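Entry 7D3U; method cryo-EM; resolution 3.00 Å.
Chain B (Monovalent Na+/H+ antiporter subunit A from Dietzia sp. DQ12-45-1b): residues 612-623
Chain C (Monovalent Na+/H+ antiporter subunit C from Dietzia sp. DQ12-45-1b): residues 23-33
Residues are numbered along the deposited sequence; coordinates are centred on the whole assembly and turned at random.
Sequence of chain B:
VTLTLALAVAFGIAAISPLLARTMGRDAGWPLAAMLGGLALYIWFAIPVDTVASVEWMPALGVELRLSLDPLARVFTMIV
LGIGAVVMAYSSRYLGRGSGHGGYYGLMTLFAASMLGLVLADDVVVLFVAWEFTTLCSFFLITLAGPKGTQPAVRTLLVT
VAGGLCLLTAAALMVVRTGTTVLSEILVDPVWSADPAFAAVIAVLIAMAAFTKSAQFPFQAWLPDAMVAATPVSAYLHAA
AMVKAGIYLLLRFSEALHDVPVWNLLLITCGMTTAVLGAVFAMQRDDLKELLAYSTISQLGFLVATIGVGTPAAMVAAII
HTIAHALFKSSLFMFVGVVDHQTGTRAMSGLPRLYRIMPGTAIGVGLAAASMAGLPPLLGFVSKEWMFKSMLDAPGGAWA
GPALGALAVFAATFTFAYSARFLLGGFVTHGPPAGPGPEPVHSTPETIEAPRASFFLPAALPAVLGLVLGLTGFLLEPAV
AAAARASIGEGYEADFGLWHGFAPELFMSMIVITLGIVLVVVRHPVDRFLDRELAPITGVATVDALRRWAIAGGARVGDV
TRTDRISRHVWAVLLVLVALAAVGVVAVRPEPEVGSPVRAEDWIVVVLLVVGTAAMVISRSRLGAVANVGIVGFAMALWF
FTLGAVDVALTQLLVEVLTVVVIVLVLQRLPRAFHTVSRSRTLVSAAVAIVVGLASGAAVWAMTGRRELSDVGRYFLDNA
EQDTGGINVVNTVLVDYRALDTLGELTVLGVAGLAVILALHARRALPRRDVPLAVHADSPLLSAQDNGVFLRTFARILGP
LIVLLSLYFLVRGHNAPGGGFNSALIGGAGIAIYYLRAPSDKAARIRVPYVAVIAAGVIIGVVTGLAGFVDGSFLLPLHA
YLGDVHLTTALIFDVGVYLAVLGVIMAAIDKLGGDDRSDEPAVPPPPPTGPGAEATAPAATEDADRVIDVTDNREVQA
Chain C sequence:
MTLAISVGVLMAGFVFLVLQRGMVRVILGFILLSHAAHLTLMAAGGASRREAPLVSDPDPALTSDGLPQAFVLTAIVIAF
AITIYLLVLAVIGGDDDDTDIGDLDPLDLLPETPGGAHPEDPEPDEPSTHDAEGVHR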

# COMPACT_ATOMS: atom_id res chain seq x y z
N GLY B 612 30.81 -6.22 17.35
CA GLY B 612 30.63 -5.62 16.04
C GLY B 612 29.38 -4.77 15.96
O GLY B 612 29.41 -3.66 15.41
N THR B 613 28.27 -5.25 16.52
CA THR B 613 27.03 -4.49 16.49
C THR B 613 27.15 -3.20 17.29
O THR B 613 26.67 -2.15 16.86
CB THR B 613 25.88 -5.35 17.01
OG1 THR B 613 25.75 -6.52 16.20
CG2 THR B 613 24.57 -4.57 16.97
N ALA B 614 27.79 -3.26 18.46
CA ALA B 614 27.98 -2.06 19.25
C ALA B 614 28.88 -1.06 18.54
O ALA B 614 28.59 0.14 18.51
CB ALA B 614 28.54 -2.41 20.63
N ALA B 615 29.97 -1.55 17.94
CA ALA B 615 30.86 -0.66 17.21
C ALA B 615 30.18 -0.06 15.99
O ALA B 615 30.54 1.03 15.55
CB ALA B 615 32.12 -1.41 16.79
N MET B 616 29.19 -0.76 15.43
CA MET B 616 28.45 -0.19 14.31
C MET B 616 27.44 0.85 14.77
O MET B 616 27.29 1.89 14.12
CB MET B 616 27.73 -1.30 13.53
CG MET B 616 26.93 -0.78 12.35
SD MET B 616 25.95 -2.06 11.55
CE MET B 616 27.13 -3.40 11.54
N VAL B 617 26.76 0.60 15.88
CA VAL B 617 25.73 1.53 16.32
C VAL B 617 26.30 2.75 17.04
O VAL B 617 25.59 3.75 17.19
CB VAL B 617 24.69 0.85 17.22
CG1 VAL B 617 24.08 -0.35 16.51
CG2 VAL B 617 25.32 0.43 18.53
N ILE B 618 27.55 2.70 17.50
CA ILE B 618 28.18 3.86 18.11
C ILE B 618 29.21 4.50 17.19
O ILE B 618 29.93 5.41 17.61
CB ILE B 618 28.79 3.52 19.48
CG1 ILE B 618 30.14 2.82 19.31
CG2 ILE B 618 27.84 2.67 20.30
CD1 ILE B 618 30.84 2.54 20.61
N SER B 619 29.29 4.05 15.94
CA SER B 619 30.24 4.62 14.99
C SER B 619 29.75 5.96 14.49
O SER B 619 28.63 6.07 13.98
CB SER B 619 30.46 3.66 13.82
OG SER B 619 31.69 3.93 13.17
N ARG B 620 30.59 6.99 14.62
CA ARG B 620 30.26 8.33 14.17
C ARG B 620 30.84 8.65 12.80
O ARG B 620 30.69 9.79 12.34
CB ARG B 620 30.76 9.36 15.19
CG ARG B 620 29.93 9.41 16.47
CD ARG B 620 30.76 9.94 17.63
NE ARG B 620 31.82 9.00 18.01
CZ ARG B 620 32.47 9.05 19.16
NH1 ARG B 620 32.19 9.98 20.06
NH2 ARG B 620 33.42 8.16 19.42
N SER B 621 31.49 7.70 12.15
CA SER B 621 32.09 7.91 10.84
C SER B 621 31.62 6.82 9.89
O SER B 621 31.54 5.65 10.28
CB SER B 621 33.61 7.92 10.92
OG SER B 621 34.14 6.65 10.58
N ARG B 622 31.33 7.21 8.65
CA ARG B 622 30.77 6.27 7.69
C ARG B 622 31.71 5.11 7.36
O ARG B 622 31.25 4.05 6.95
CB ARG B 622 30.40 7.00 6.40
CG ARG B 622 29.27 8.00 6.56
CD ARG B 622 28.90 8.63 5.23
NE ARG B 622 27.83 9.61 5.37
CZ ARG B 622 26.54 9.31 5.40
NH1 ARG B 622 26.16 8.05 5.31
NH2 ARG B 622 25.63 10.27 5.53
N LEU B 623 33.02 5.29 7.54
CA LEU B 623 33.95 4.22 7.22
C LEU B 623 34.02 3.18 8.34
O LEU B 623 34.05 1.97 8.06
CB LEU B 623 35.34 4.79 6.95
CG LEU B 623 36.43 3.73 6.79
CD1 LEU B 623 36.18 2.90 5.56
CD2 LEU B 623 37.78 4.40 6.71
N MET C 23 20.28 8.03 5.52
CA MET C 23 19.73 6.84 4.87
C MET C 23 20.68 5.65 4.96
O MET C 23 20.22 4.51 5.03
CB MET C 23 19.42 7.14 3.41
CG MET C 23 18.56 6.08 2.75
SD MET C 23 16.98 5.88 3.59
CE MET C 23 16.39 4.37 2.84
N VAL C 24 21.99 5.89 4.96
CA VAL C 24 22.93 4.78 5.13
C VAL C 24 22.86 4.24 6.55
O VAL C 24 22.93 3.03 6.77
CB VAL C 24 24.35 5.22 4.74
CG1 VAL C 24 25.36 4.17 5.14
CG2 VAL C 24 24.43 5.48 3.25
N ARG C 25 22.72 5.13 7.53
CA ARG C 25 22.55 4.69 8.91
C ARG C 25 21.23 3.96 9.12
O ARG C 25 21.03 3.37 10.19
CB ARG C 25 22.63 5.90 9.85
CG ARG C 25 23.07 5.57 11.27
CD ARG C 25 23.59 6.82 11.96
NE ARG C 25 23.60 6.70 13.41
CZ ARG C 25 24.52 6.04 14.10
NH1 ARG C 25 25.51 5.43 13.47
NH2 ARG C 25 24.45 5.98 15.42
N VAL C 26 20.33 3.99 8.15
CA VAL C 26 19.11 3.19 8.17
C VAL C 26 19.29 1.88 7.42
O VAL C 26 18.77 0.84 7.83
CB VAL C 26 17.94 4.02 7.59
CG1 VAL C 26 16.80 3.13 7.17
CG2 VAL C 26 17.47 5.05 8.61
N ILE C 27 20.03 1.91 6.31
CA ILE C 27 20.34 0.69 5.58
C ILE C 27 21.17 -0.25 6.44
O ILE C 27 21.03 -1.47 6.35
CB ILE C 27 21.03 1.03 4.25
CG1 ILE C 27 20.07 1.78 3.34
CG2 ILE C 27 21.53 -0.23 3.56
CD1 ILE C 27 20.74 2.50 2.21
N LEU C 28 22.04 0.30 7.29
CA LEU C 28 22.79 -0.55 8.21
C LEU C 28 21.85 -1.23 9.21
O LEU C 28 22.02 -2.41 9.53
CB LEU C 28 23.85 0.26 8.95
CG LEU C 28 24.83 1.07 8.11
CD1 LEU C 28 25.91 1.65 8.99
CD2 LEU C 28 25.42 0.25 6.99
N GLY C 29 20.86 -0.49 9.71
CA GLY C 29 19.87 -1.10 10.58
C GLY C 29 19.09 -2.20 9.88
O GLY C 29 18.80 -3.24 10.48
N PHE C 30 18.76 -1.99 8.61
CA PHE C 30 18.06 -3.03 7.87
C PHE C 30 18.95 -4.24 7.61
O PHE C 30 18.47 -5.38 7.59
CB PHE C 30 17.51 -2.48 6.56
CG PHE C 30 16.22 -1.74 6.72
CD1 PHE C 30 15.10 -2.39 7.20
CD2 PHE C 30 16.12 -0.40 6.39
CE1 PHE C 30 13.91 -1.72 7.35
CE2 PHE C 30 14.93 0.27 6.54
CZ PHE C 30 13.83 -0.39 7.03
N ILE C 31 20.26 -4.02 7.44
CA ILE C 31 21.19 -5.14 7.32
C ILE C 31 21.21 -5.94 8.61
O ILE C 31 21.17 -7.18 8.60
CB ILE C 31 22.60 -4.63 6.96
CG1 ILE C 31 22.63 -4.13 5.51
CG2 ILE C 31 23.63 -5.71 7.16
CD1 ILE C 31 23.94 -3.52 5.11
N LEU C 32 21.27 -5.25 9.75
CA LEU C 32 21.25 -5.95 11.03
C LEU C 32 19.94 -6.69 11.24
O LEU C 32 19.92 -7.78 11.81
CB LEU C 32 21.50 -4.96 12.17
CG LEU C 32 22.91 -4.38 12.28
CD1 LEU C 32 23.14 -3.83 13.68
CD2 LEU C 32 23.95 -5.42 11.93
N LEU C 33 18.83 -6.10 10.79
CA LEU C 33 17.53 -6.76 10.93
C LEU C 33 17.45 -8.02 10.07
O LEU C 33 16.92 -9.04 10.50
CB LEU C 33 16.42 -5.79 10.57
CG LEU C 33 15.03 -6.36 10.32
CD1 LEU C 33 14.38 -6.78 11.62
CD2 LEU C 33 14.16 -5.37 9.58

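The chain B helix ends at V617(B), and I618(B) is the first residue to leave helical phi/psi; a short loop then leads to the next helix, for which S621(B) is the N-cap. Chain C supplies one helix, which includes L28(C) and L32(C) and continues beyond L33(C). The two helices run nearly antiparallel, at 163° between their N-to-C directions, and their axes come no closer than 11.6 Å. At that spacing the backbones stay apart, with M616(B) CA 8.3 Å from L28(C) CA, so side chains, not backbone packing, make the contact.

On chain C the bridging residues V24(C), L28(C) and L32(C) recur every four positions and point toward chain B. M616(B) answers the two leucines. Its t, t, m rotamer extends the chain before the last turn, placing SD 4.1 Å from L28(C) CB and CE 3.8 Å from L32(C) CD2. An unbranched, flexible thioether suits this wide seam, reaching two leucines one helical turn apart. T613(B), one turn earlier, sets CG2 3.7 Å from L32(C) CD1, while its OG1 is hydrogen-bonded elsewhere in the structure; threonine thus gives a methyl to the apolar contact without leaving a buried hydroxyl unsatisfied.

The polar lock lies where the chain B helix ends. V617(B) O, at the helix end, receives no amide hydrogen bond from within the stretch, and R25(C) reaches it through an extended side chain that starts sideways. Its NH2 donates a hydrogen bond to V617(B) O at 3.1 Å, with the acceptor near the guanidinium plane, and its NH1 lies 3.2 Å from S619(B) O. Arginine fits because it is long enough to reach this helix end and carries donors at its tip.

Beyond the loop, R622(B) brings NH1 to 3.4 Å from V24(C) CB. This is packing against a compact valine; the guanidinium finds its hydrogen bonds elsewhere. Together the stretches bury 397 Å².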